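Local structure of nitrite oxidoreductase subunit A (7B04) at residues B[203-211]-B[619-627]; B[776-784]-B[797-805]. The protein belongs to the molybdopterin oxidoreductase family, is similar to NarG, and holds a molybdenum atom, an iron/sulfur cluster and two MD1 ligands. One frame throughout, in Å; residues are numbered along the deposited sequence.

Interaction 1 of 2, residues B[203-211]-B[619-627]; sequences DQGYPKEMV and HSERPLIVN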
ATOM      1  N   ASP B 203      38.617  25.093 -11.252  1.00 41.91           N
ATOM      2  CA  ASP B 203      38.074  26.446 -11.207  1.00 47.80           C
ATOM      3  C   ASP B 203      36.645  26.468 -10.681  1.00 44.96           C
ATOM      4  O   ASP B 203      36.209  27.479 -10.120  1.00 45.87           O
ATOM      5  CB  ASP B 203      38.131  27.081 -12.597  1.00 41.71           C
ATOM      6  CG  ASP B 203      39.549  27.353 -13.058  1.00 50.13           C
ATOM      7  OD1 ASP B 203      40.423  27.587 -12.197  1.00 56.85           O
ATOM      8  OD2 ASP B 203      39.788  27.336 -14.284  1.00 53.62           O
ATOM      9  N   GLN B 204      35.905  25.373 -10.849  1.00 38.14           N
ATOM     10  CA  GLN B 204      34.530  25.306 -10.369  1.00 40.90           C
ATOM     11  C   GLN B 204      34.424  24.945  -8.894  1.00 41.73           C
ATOM     12  O   GLN B 204      33.344  25.102  -8.314  1.00 47.83           O
ATOM     13  CB  GLN B 204      33.734  24.312 -11.214  1.00 40.38           C
ATOM     14  CG  GLN B 204      33.575  24.750 -12.661  1.00 37.23           C
ATOM     15  CD  GLN B 204      32.865  23.720 -13.510  1.00 48.38           C
ATOM     16  OE1 GLN B 204      32.487  22.656 -13.025  1.00 57.77           O
ATOM     17  NE2 GLN B 204      32.679  24.032 -14.787  1.00 51.36           N
ATOM     18  N   GLY B 205      35.498  24.460  -8.277  1.00 35.94           N
ATOM     19  CA  GLY B 205      35.512  24.202  -6.854  1.00 34.35           C
ATOM     20  C   GLY B 205      35.580  22.747  -6.444  1.00 33.70           C
ATOM     21  O   GLY B 205      35.494  22.459  -5.244  1.00 36.04           O
ATOM     22  N   TYR B 206      35.734  21.825  -7.387  1.00 43.01           N
ATOM     23  CA  TYR B 206      35.804  20.416  -7.034  1.00 41.97           C
ATOM     24  C   TYR B 206      37.155  20.099  -6.396  1.00 41.91           C
ATOM     25  O   TYR B 206      38.182  20.654  -6.801  1.00 43.95           O
ATOM     26  CB  TYR B 206      35.592  19.543  -8.270  1.00 41.48           C
ATOM     27  CG  TYR B 206      34.202  19.635  -8.856  1.00 43.70           C
ATOM     28  CD1 TYR B 206      33.148  18.912  -8.313  1.00 41.63           C
ATOM     29  CD2 TYR B 206      33.942  20.443  -9.956  1.00 45.63           C
ATOM     30  CE1 TYR B 206      31.878  18.992  -8.846  1.00 41.33           C
ATOM     31  CE2 TYR B 206      32.672  20.529 -10.497  1.00 46.64           C
ATOM     32  CZ  TYR B 206      31.645  19.801  -9.937  1.00 50.31           C
ATOM     33  OH  TYR B 206      30.378  19.882 -10.470  1.00 46.99           O
ATOM     34  N   PRO B 207      37.186  19.223  -5.392  1.00 32.55           N
ATOM     35  CA  PRO B 207      38.461  18.853  -4.767  1.00 41.15           C
ATOM     36  C   PRO B 207      39.410  18.193  -5.756  1.00 39.75           C
ATOM     37  O   PRO B 207      38.994  17.585  -6.745  1.00 36.17           O
ATOM     38  CB  PRO B 207      38.044  17.876  -3.660  1.00 36.59           C
ATOM     39  CG  PRO B 207      36.603  18.184  -3.400  1.00 33.46           C
ATOM     40  CD  PRO B 207      36.039  18.582  -4.729  1.00 35.13           C
ATOM     41  N   LYS B 208      40.710  18.331  -5.477  1.00 39.86           N
ATOM     42  CA  LYS B 208      41.725  17.747  -6.348  1.00 42.57           C
ATOM     43  C   LYS B 208      41.639  16.227  -6.360  1.00 40.01           C
ATOM     44  O   LYS B 208      41.953  15.594  -7.375  1.00 40.88           O
ATOM     45  CB  LYS B 208      43.115  18.183  -5.875  1.00 49.00           C
ATOM     46  CG  LYS B 208      44.197  18.289  -6.942  1.00 49.03           C
ATOM     47  CD  LYS B 208      45.516  17.723  -6.419  1.00 46.25           C
ATOM     48  CE  LYS B 208      46.577  17.616  -7.500  1.00 45.71           C
ATOM     49  NZ  LYS B 208      46.238  16.660  -8.577  1.00 46.37           N
ATOM     50  N   GLU B 209      41.211  15.629  -5.246  1.00 35.60           N
ATOM     51  CA  GLU B 209      41.057  14.180  -5.182  1.00 37.93           C
ATOM     52  C   GLU B 209      39.985  13.682  -6.145  1.00 35.25           C
ATOM     53  O   GLU B 209      40.137  12.619  -6.757  1.00 36.03           O
ATOM     54  CB  GLU B 209      40.731  13.761  -3.747  1.00 31.90           C
ATOM     55  CG  GLU B 209      41.860  14.020  -2.759  1.00 31.83           C
ATOM     56  CD  GLU B 209      41.878  15.447  -2.241  1.00 39.26           C
ATOM     57  OE1 GLU B 209      40.968  16.223  -2.599  1.00 43.95           O
ATOM     58  OE2 GLU B 209      42.804  15.795  -1.477  1.00 33.86           O
ATOM     59  N   MET B 210      38.893  14.438  -6.296  1.00 36.09           N
ATOM     60  CA  MET B 210      37.851  14.042  -7.240  1.00 40.82           C
ATOM     61  C   MET B 210      38.290  14.236  -8.684  1.00 36.80           C
ATOM     62  O   MET B 210      37.832  13.508  -9.572  1.00 39.15           O
ATOM     63  CB  MET B 210      36.567  14.825  -6.971  1.00 41.99           C
ATOM     64  CG  MET B 210      35.876  14.456  -5.674  1.00 38.70           C
ATOM     65  SD  MET B 210      34.373  15.415  -5.423  1.00 37.66           S
ATOM     66  CE  MET B 210      33.309  14.713  -6.680  1.00 42.25           C
ATOM     67  N   VAL B 211      39.173  15.199  -8.938  1.00 33.38           N
ATOM     68  CA  VAL B 211      39.639  15.432 -10.300  1.00 35.16           C
ATOM     69  C   VAL B 211      40.724  14.430 -10.671  1.00 42.42           C
ATOM     70  O   VAL B 211      40.799  13.975 -11.817  1.00 36.64           O
ATOM     71  CB  VAL B 211      40.120  16.888 -10.452  1.00 31.80           C
ATOM     72  CG1 VAL B 211      40.625  17.142 -11.864  1.00 25.45           C
ATOM     73  CG2 VAL B 211      38.999  17.857 -10.103  1.00 39.50           C
ATOM     74  N   HIS B 619      25.903  14.646  -1.207  1.00 33.59           N
ATOM     75  CA  HIS B 619      26.703  15.385  -0.238  1.00 37.17           C
ATOM     76  C   HIS B 619      27.171  16.726  -0.778  1.00 41.55           C
ATOM     77  O   HIS B 619      28.205  17.244  -0.335  1.00 45.39           O
ATOM     78  CB  HIS B 619      27.901  14.542   0.204  1.00 41.88           C
ATOM     79  CG  HIS B 619      28.436  14.920   1.548  1.00 41.15           C
ATOM     80  ND1 HIS B 619      27.797  14.587   2.721  1.00 43.12           N
ATOM     81  CD2 HIS B 619      29.547  15.607   1.906  1.00 45.79           C
ATOM     82  CE1 HIS B 619      28.491  15.048   3.745  1.00 50.56           C
ATOM     83  NE2 HIS B 619      29.558  15.672   3.278  1.00 50.73           N
ATOM     84  N   SER B 620      26.443  17.285  -1.746  1.00 38.41           N
ATOM     85  CA  SER B 620      26.853  18.487  -2.469  1.00 36.24           C
ATOM     86  C   SER B 620      28.134  18.219  -3.254  1.00 42.82           C
ATOM     87  O   SER B 620      29.012  19.078  -3.367  1.00 46.06           O
ATOM     88  CB  SER B 620      27.012  19.692  -1.535  1.00 40.21           C
ATOM     89  OG  SER B 620      25.753  20.109  -1.033  1.00 37.14           O
ATOM     90  N   GLU B 621      28.227  17.005  -3.800  1.00 44.86           N
ATOM     91  CA  GLU B 621      29.309  16.599  -4.699  1.00 38.23           C
ATOM     92  C   GLU B 621      30.687  16.744  -4.051  1.00 38.18           C
ATOM     93  O   GLU B 621      31.653  17.163  -4.690  1.00 37.71           O
ATOM     94  CB  GLU B 621      29.232  17.384  -6.007  1.00 29.22           C
ATOM     95  CG  GLU B 621      29.943  16.718  -7.152  1.00 44.97           C
ATOM     96  CD  GLU B 621      29.115  16.720  -8.403  1.00 41.55           C
ATOM     97  OE1 GLU B 621      28.729  15.620  -8.825  1.00 37.72           O
ATOM     98  OE2 GLU B 621      28.841  17.808  -8.951  1.00 50.77           O
ATOM     99  N   ARG B 622      30.782  16.402  -2.768  1.00 37.60           N
ATOM    100  CA  ARG B 622      32.046  16.460  -2.041  1.00 35.12           C
ATOM    101  C   ARG B 622      32.232  15.202  -1.204  1.00 39.33           C
ATOM    102  O   ARG B 622      31.249  14.662  -0.672  1.00 38.22           O
ATOM    103  CB  ARG B 622      32.126  17.701  -1.141  1.00 36.94           C
ATOM    104  CG  ARG B 622      31.910  19.020  -1.878  1.00 45.26           C
ATOM    105  CD  ARG B 622      33.053  19.321  -2.840  1.00 41.25           C
ATOM    106  NE  ARG B 622      32.934  20.646  -3.443  1.00 39.53           N
ATOM    107  CZ  ARG B 622      32.315  20.896  -4.593  1.00 49.44           C
ATOM    108  NH1 ARG B 622      31.756  19.907  -5.279  1.00 43.85           N
ATOM    109  NH2 ARG B 622      32.256  22.135  -5.061  1.00 50.75           N
ATOM    110  N   PRO B 623      33.458  14.704  -1.074  1.00 40.35           N
ATOM    111  CA  PRO B 623      33.734  13.632  -0.112  1.00 33.17           C
ATOM    112  C   PRO B 623      33.765  14.195   1.306  1.00 33.82           C
ATOM    113  O   PRO B 623      33.629  15.397   1.525  1.00 40.12           O
ATOM    114  CB  PRO B 623      35.116  13.118  -0.536  1.00 34.05           C
ATOM    115  CG  PRO B 623      35.335  13.661  -1.922  1.00 37.11           C
ATOM    116  CD  PRO B 623      34.621  14.975  -1.931  1.00 35.95           C
ATOM    117  N   LEU B 624      33.955  13.301   2.276  1.00 39.24           N
ATOM    118  CA  LEU B 624      34.054  13.720   3.672  1.00 41.89           C
ATOM    119  C   LEU B 624      35.445  14.288   3.894  1.00 47.61           C
ATOM    120  O   LEU B 624      36.408  13.567   4.157  1.00 48.94           O
ATOM    121  CB  LEU B 624      33.765  12.565   4.622  1.00 43.51           C
ATOM    122  CG  LEU B 624      34.040  12.798   6.115  1.00 41.14           C
ATOM    123  CD1 LEU B 624      33.316  14.025   6.642  1.00 37.43           C
ATOM    124  CD2 LEU B 624      33.652  11.573   6.923  1.00 40.44           C
ATOM    125  N   ILE B 625      35.549  15.605   3.773  1.00 45.68           N
ATOM    126  CA  ILE B 625      36.774  16.334   4.057  1.00 43.97           C
ATOM    127  C   ILE B 625      36.438  17.363   5.121  1.00 50.61           C
ATOM    128  O   ILE B 625      35.555  18.208   4.914  1.00 58.33           O
ATOM    129  CB  ILE B 625      37.344  17.023   2.808  1.00 35.67           C
ATOM    130  CG1 ILE B 625      37.444  16.046   1.635  1.00 39.13           C
ATOM    131  CG2 ILE B 625      38.705  17.637   3.121  1.00 41.93           C
ATOM    132  CD1 ILE B 625      37.565  16.736   0.298  1.00 42.22           C
ATOM    133  N   VAL B 626      37.137  17.303   6.248  1.00 40.49           N
ATOM    134  CA  VAL B 626      36.902  18.225   7.346  1.00 46.17           C
ATOM    135  C   VAL B 626      38.242  18.879   7.649  1.00 46.88           C
ATOM    136  O   VAL B 626      39.294  18.224   7.625  1.00 44.65           O
ATOM    137  CB  VAL B 626      36.292  17.556   8.598  1.00 50.16           C
ATOM    138  CG1 VAL B 626      37.262  16.586   9.236  1.00 50.44           C
ATOM    139  CG2 VAL B 626      35.872  18.615   9.598  1.00 47.48           C
ATOM    140  N   ASN B 627      38.203  20.181   7.922  1.00 51.46           N
ATOM    141  CA  ASN B 627      39.417  20.943   8.205  1.00 48.21           C
ATOM    142  C   ASN B 627      39.658  20.873   9.713  1.00 45.96           C
ATOM    143  O   ASN B 627      39.305  21.761  10.500  1.00 50.98           O
ATOM    144  CB  ASN B 627      39.292  22.357   7.667  1.00 45.19           C
ATOM    145  CG  ASN B 627      39.379  22.416   6.141  1.00 55.14           C
ATOM    146  OD1 ASN B 627      40.035  21.588   5.511  1.00 54.62           O
ATOM    147  ND2 ASN B 627      38.703  23.394   5.546  1.00 55.75           N
TER
HETATM  148  O   HOH W   1      32.086  22.596  -7.426  1.00 35.12           O

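Interaction 2 of 2, residues B[776-784]-B[797-805]; sequences GSTTMKGYT and GVAMLLFRT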
ATOM      1  N   GLY B 776      26.616 -19.395 -16.687  1.00 32.29           N
ATOM      2  CA  GLY B 776      27.618 -18.601 -16.013  1.00 39.22           C
ATOM      3  C   GLY B 776      27.268 -18.142 -14.616  1.00 39.80           C
ATOM      4  O   GLY B 776      28.058 -17.407 -14.015  1.00 46.08           O
ATOM      5  N   SER B 777      26.140 -18.575 -14.061  1.00 40.67           N
ATOM      6  CA  SER B 777      25.737 -18.193 -12.715  1.00 38.99           C
ATOM      7  C   SER B 777      25.561 -19.443 -11.867  1.00 42.38           C
ATOM      8  O   SER B 777      24.997 -20.440 -12.327  1.00 46.31           O
ATOM      9  CB  SER B 777      24.432 -17.389 -12.734  1.00 41.02           C
ATOM     10  OG  SER B 777      24.570 -16.203 -13.500  1.00 38.57           O
ATOM     11  N   THR B 778      26.048 -19.382 -10.623  1.00 38.59           N
ATOM     12  CA  THR B 778      25.955 -20.540  -9.737  1.00 39.92           C
ATOM     13  C   THR B 778      24.510 -20.962  -9.530  1.00 38.86           C
ATOM     14  O   THR B 778      24.223 -22.155  -9.379  1.00 40.03           O
ATOM     15  CB  THR B 778      26.604 -20.243  -8.385  1.00 37.75           C
ATOM     16  OG1 THR B 778      25.827 -19.264  -7.683  1.00 42.52           O
ATOM     17  CG2 THR B 778      28.024 -19.732  -8.568  1.00 39.81           C
ATOM     18  N   THR B 779      23.593 -20.000  -9.514  1.00 37.89           N
ATOM     19  CA  THR B 779      22.191 -20.272  -9.253  1.00 38.77           C
ATOM     20  C   THR B 779      21.387 -20.555 -10.515  1.00 39.91           C
ATOM     21  O   THR B 779      20.233 -20.983 -10.406  1.00 41.11           O
ATOM     22  CB  THR B 779      21.560 -19.090  -8.512  1.00 38.14           C
ATOM     23  OG1 THR B 779      21.591 -17.933  -9.353  1.00 38.85           O
ATOM     24  CG2 THR B 779      22.331 -18.789  -7.238  1.00 43.05           C
ATOM     25  N   MET B 780      21.954 -20.336 -11.704  1.00 35.03           N
ATOM     26  CA  MET B 780      21.142 -20.413 -12.909  1.00 36.54           C
ATOM     27  C   MET B 780      21.789 -21.109 -14.100  1.00 44.97           C
ATOM     28  O   MET B 780      21.123 -21.240 -15.133  1.00 44.33           O
ATOM     29  CB  MET B 780      20.712 -18.999 -13.332  1.00 41.75           C
ATOM     30  CG  MET B 780      19.532 -18.454 -12.548  1.00 47.22           C
ATOM     31  SD  MET B 780      19.299 -16.680 -12.757  1.00 60.06           S
ATOM     32  CE  MET B 780      20.414 -16.034 -11.515  1.00 38.56           C
ATOM     33  N   LYS B 781      23.041 -21.557 -14.014  1.00 47.04           N
ATOM     34  CA  LYS B 781      23.590 -22.342 -15.116  1.00 38.71           C
ATOM     35  C   LYS B 781      22.820 -23.650 -15.240  1.00 36.47           C
ATOM     36  O   LYS B 781      22.604 -24.353 -14.250  1.00 34.62           O
ATOM     37  CB  LYS B 781      25.083 -22.619 -14.934  1.00 36.10           C
ATOM     38  CG  LYS B 781      25.674 -23.323 -16.159  1.00 37.28           C
ATOM     39  CD  LYS B 781      27.115 -23.764 -15.976  1.00 37.43           C
ATOM     40  CE  LYS B 781      28.027 -23.120 -17.006  1.00 31.83           C
ATOM     41  NZ  LYS B 781      28.154 -21.670 -16.782  1.00 30.58           N
ATOM     42  N   GLY B 782      22.399 -23.968 -16.461  1.00 35.65           N
ATOM     43  CA  GLY B 782      21.518 -25.084 -16.722  1.00 35.60           C
ATOM     44  C   GLY B 782      20.134 -24.647 -17.132  1.00 35.62           C
ATOM     45  O   GLY B 782      19.424 -25.409 -17.802  1.00 36.57           O
ATOM     46  N   TYR B 783      19.738 -23.437 -16.752  1.00 41.15           N
ATOM     47  CA  TYR B 783      18.471 -22.853 -17.151  1.00 30.33           C
ATOM     48  C   TYR B 783      18.632 -22.170 -18.495  1.00 33.98           C
ATOM     49  O   TYR B 783      19.681 -21.602 -18.806  1.00 33.90           O
ATOM     50  CB  TYR B 783      17.985 -21.831 -16.129  1.00 28.75           C
ATOM     51  CG  TYR B 783      17.372 -22.438 -14.908  1.00 28.62           C
ATOM     52  CD1 TYR B 783      16.261 -23.262 -14.997  1.00 26.76           C
ATOM     53  CD2 TYR B 783      17.903 -22.176 -13.658  1.00 40.01           C
ATOM     54  CE1 TYR B 783      15.699 -23.810 -13.868  1.00 32.62           C
ATOM     55  CE2 TYR B 783      17.355 -22.718 -12.531  1.00 39.35           C
ATOM     56  CZ  TYR B 783      16.259 -23.534 -12.639  1.00 35.43           C
ATOM     57  OH  TYR B 783      15.728 -24.063 -11.500  1.00 42.29           O
ATOM     58  N   THR B 784      17.589 -22.240 -19.299  1.00 42.47           N
ATOM     59  CA  THR B 784      17.566 -21.557 -20.576  1.00 36.80           C
ATOM     60  C   THR B 784      16.409 -20.566 -20.572  1.00 33.54           C
ATOM     61  O   THR B 784      15.345 -20.850 -20.008  1.00 34.02           O
ATOM     62  CB  THR B 784      17.425 -22.597 -21.694  1.00 37.19           C
ATOM     63  OG1 THR B 784      18.701 -23.194 -21.963  1.00 43.81           O
ATOM     64  CG2 THR B 784      16.917 -21.969 -22.973  1.00 41.41           C
ATOM     65  N   GLY B 797       6.386 -18.988 -17.049  1.00 24.93           N
ATOM     66  CA  GLY B 797       7.300 -17.871 -16.922  1.00 33.52           C
ATOM     67  C   GLY B 797       8.227 -17.969 -15.728  1.00 41.94           C
ATOM     68  O   GLY B 797       8.972 -17.024 -15.446  1.00 31.95           O
ATOM     69  N   VAL B 798       8.213 -19.102 -15.023  1.00 42.87           N
ATOM     70  CA  VAL B 798       8.873 -19.194 -13.728  1.00 33.37           C
ATOM     71  C   VAL B 798       9.747 -20.436 -13.624  1.00 38.26           C
ATOM     72  O   VAL B 798       9.437 -21.499 -14.172  1.00 43.37           O
ATOM     73  CB  VAL B 798       7.835 -19.187 -12.578  1.00 33.99           C
ATOM     74  CG1 VAL B 798       8.520 -19.096 -11.218  1.00 35.81           C
ATOM     75  CG2 VAL B 798       6.839 -18.053 -12.754  1.00 31.69           C
ATOM     76  N   ALA B 799      10.861 -20.275 -12.915  1.00 37.55           N
ATOM     77  CA  ALA B 799      11.719 -21.360 -12.463  1.00 37.14           C
ATOM     78  C   ALA B 799      12.271 -20.944 -11.106  1.00 37.31           C
ATOM     79  O   ALA B 799      11.992 -19.844 -10.619  1.00 43.47           O
ATOM     80  CB  ALA B 799      12.833 -21.663 -13.467  1.00 35.20           C
ATOM     81  N   MET B 800      13.054 -21.820 -10.487  1.00 41.15           N
ATOM     82  CA  MET B 800      13.674 -21.513  -9.206  1.00 44.79           C
ATOM     83  C   MET B 800      15.187 -21.572  -9.339  1.00 41.93           C
ATOM     84  O   MET B 800      15.739 -22.593  -9.761  1.00 46.37           O
ATOM     85  CB  MET B 800      13.200 -22.479  -8.114  1.00 43.04           C
ATOM     86  CG  MET B 800      11.721 -22.360  -7.766  1.00 40.13           C
ATOM     87  SD  MET B 800      11.306 -23.093  -6.169  1.00 39.37           S
ATOM     88  CE  MET B 800      11.587 -24.825  -6.508  1.00 40.50           C
ATOM     89  N   LEU B 801      15.850 -20.480  -8.974  1.00 36.87           N
ATOM     90  CA  LEU B 801      17.304 -20.444  -8.989  1.00 41.67           C
ATOM     91  C   LEU B 801      17.872 -21.403  -7.937  1.00 41.95           C
ATOM     92  O   LEU B 801      17.214 -21.740  -6.943  1.00 39.28           O
ATOM     93  CB  LEU B 801      17.801 -19.003  -8.806  1.00 40.17           C
ATOM     94  CG  LEU B 801      17.088 -18.155  -7.756  1.00 35.82           C
ATOM     95  CD1 LEU B 801      17.456 -18.683  -6.434  1.00 34.25           C
ATOM     96  CD2 LEU B 801      17.453 -16.680  -7.824  1.00 39.66           C
ATOM     97  N   LEU B 802      19.099 -21.860  -8.183  1.00 41.18           N
ATOM     98  CA  LEU B 802      19.714 -22.948  -7.426  1.00 39.34           C
ATOM     99  C   LEU B 802      20.651 -22.424  -6.334  1.00 46.35           C
ATOM    100  O   LEU B 802      21.798 -22.058  -6.619  1.00 49.39           O
ATOM    101  CB  LEU B 802      20.452 -23.881  -8.385  1.00 39.32           C
ATOM    102  CG  LEU B 802      19.596 -24.249  -9.605  1.00 36.67           C
ATOM    103  CD1 LEU B 802      20.395 -25.034 -10.633  1.00 33.87           C
ATOM    104  CD2 LEU B 802      18.335 -25.007  -9.192  1.00 37.59           C
ATOM    105  N   PHE B 803      20.129 -22.301  -5.110  1.00 48.48           N
ATOM    106  CA  PHE B 803      20.906 -22.207  -3.873  1.00 47.74           C
ATOM    107  C   PHE B 803      21.116 -23.625  -3.339  1.00 47.39           C
ATOM    108  O   PHE B 803      20.659 -24.609  -3.937  1.00 49.73           O
ATOM    109  CB  PHE B 803      20.206 -21.346  -2.821  1.00 44.76           C
ATOM    110  CG  PHE B 803      19.940 -19.941  -3.257  1.00 45.65           C
ATOM    111  CD1 PHE B 803      20.960 -19.106  -3.675  1.00 48.55           C
ATOM    112  CD2 PHE B 803      18.652 -19.447  -3.202  1.00 43.18           C
ATOM    113  CE1 PHE B 803      20.684 -17.814  -4.067  1.00 40.97           C
ATOM    114  CE2 PHE B 803      18.374 -18.159  -3.567  1.00 44.78           C
ATOM    115  CZ  PHE B 803      19.385 -17.343  -4.016  1.00 38.04           C
ATOM    116  N   ARG B 804      21.797 -23.702  -2.208  1.00 44.38           N
ATOM    117  CA  ARG B 804      21.976 -25.002  -1.534  1.00 49.19           C
ATOM    118  C   ARG B 804      20.664 -25.465  -0.918  1.00 46.74           C
ATOM    119  O   ARG B 804      20.455 -26.651  -0.882  1.00 51.63           O
ATOM    120  CB  ARG B 804      23.209 -25.076  -0.638  1.00 51.01           C
ATOM    121  CG  ARG B 804      24.078 -26.270  -0.994  1.00 50.61           C
ATOM    122  CD  ARG B 804      25.448 -26.261  -0.371  1.00 56.58           C
ATOM    123  NE  ARG B 804      25.613 -27.428   0.473  1.00 57.77           N
ATOM    124  CZ  ARG B 804      25.493 -28.665   0.061  1.00 58.35           C
ATOM    125  NH1 ARG B 804      25.656 -29.649   0.918  1.00 60.73           N
ATOM    126  NH2 ARG B 804      25.211 -28.911  -1.200  1.00 63.18           N
ATOM    127  N   THR B 805      19.839 -24.568  -0.397  1.00 43.50           N
ATOM    128  CA  THR B 805      18.578 -25.057   0.204  1.00 46.59           C
ATOM    129  C   THR B 805      17.374 -24.312  -0.352  1.00 46.82           C
ATOM    130  O   THR B 805      17.498 -23.167  -0.688  1.00 47.95           O
ATOM    131  CB  THR B 805      18.573 -24.867   1.714  1.00 44.23           C
ATOM    132  OG1 THR B 805      18.541 -23.467   1.950  1.00 45.31           O
ATOM    133  CG2 THR B 805      19.790 -25.463   2.365  1.00 47.48           C
TER

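Interaction 1 of 2, residues B[203-211]-B[619-627]
Y206 and E621 meet through their polar ends. The phenol donates a hydrogen bond of 3.0 Å from Y206 OH to E621 OE2, reaching the carboxylate from above, 41° out of its plane. With its CG anti to the backbone N (chi1 -159°), E621 reaches back to the rim of the tyrosine ring, where E621 CG lies 3.4 Å from Y206 CE1, in the plane of the ring. Beside this pair R622 lays its aliphatic part against the proline, R622 CD being 3.6 Å from P207 CD. Backbone of G205 and Y206 covers one face of the guanidinium; G205 O is 3.3 Å from R622 NH2, but the angle is too poor for a bond. M210 crosses E621 at about a right angle, M210 CE to E621 CG being 3.9 Å, and M210 SD touches P623 CD at 3.5 Å. P207 CG also meets I625 CD1 at 4.1 Å.

The arrangement sets a helix start against the approach to a β-hairpin. After helix 195-204, G205 is the first residue to leave helical geometry, with positive phi, P207 is the N-cap residue of helix 208-213, and strand 625-627 pairs antiparallel with 633-635.

Further out, R622 NH1 donates to E621 O at 2.8 Å in a nearly straight bond (165°) lying in the guanidinium plane, which helps fix the turn of that group. The other carboxylate oxygen, E621 OE1, accepts from T646 N. Q204 OE1, at the edge of the Y206 ring, is bonded to K647, while E209 forms a salt bridge with R633 of the hairpin.

Interaction 2 of 2, residues B[776-784]-B[797-805]
The ring of Y783 packs against segment 797-805, between the side chains of A799 and L802. Y783 CE1 packs on A799 CB at 3.6 Å, while Y783 CE2 meets L802 CG at 4.0 Å, the leucine crossing the tyrosine at a slant. The phenol end lies beside the M800 carbonyl, too close in the model to support any bond there; Y783 OH has a weak hydrogen bond to L101 N instead, and Y793 packs edge-to-face with the ring.

T779 runs side by side with both L801 and F803, all three pointing the same way. Its chi1 of 64° places CG2 anti to the carbonyl carbon, and T779 CG2 comes within 3.7 Å of F803 CE1. The hydroxyl, T779 OG1, is bonded to N570 O. M780 crosses obliquely to L801, with M780 CG 4.2 Å from L801 CB.

The backbones themselves meet at T779 and L802, whose CA atoms are the nearest across the contact. L802 N donates to T779 O at 2.6 Å; in return T779 CA makes a CH···O contact of 3.2 Å with L802 O. A type II turn from M780 to Y783, with G782 at its third position, then swings the tyrosine round to the other segment. Strand 798-800 is an outer strand of a three-stranded antiparallel sheet beside 716-720, and F803 O is held by R402 of subunit B.

Thus one conventional hydrogen bond, between the backbones of T779 and L802, crosses a largely apolar, buried contact, while the polar ends of T779 and K781 are satisfied by N570 O and S577 O outside it.

Followed from the N terminus, the chain first passes through 203-211, where helix 195-204 gives way to helix 208-213, and meets 619-627 much later in the sequence; interaction 1 thus closes a loop of 407 residues that includes the whole five-stranded parallel sheet. Interaction 2 opens later and closes a short loop of 12 residues holding helix 785-788, bringing the chain after helix 767-774 against strand 798-800 and what follows it. The two are in series, neither nesting nor crossing. The centres of interactions 1 and 2 lie about 44 Å apart, and the nearest atoms of interactions 1 and 2 about 32 Å apart; interaction 2 borders subunit B, whereas no other chain of the assembly touches interaction 1.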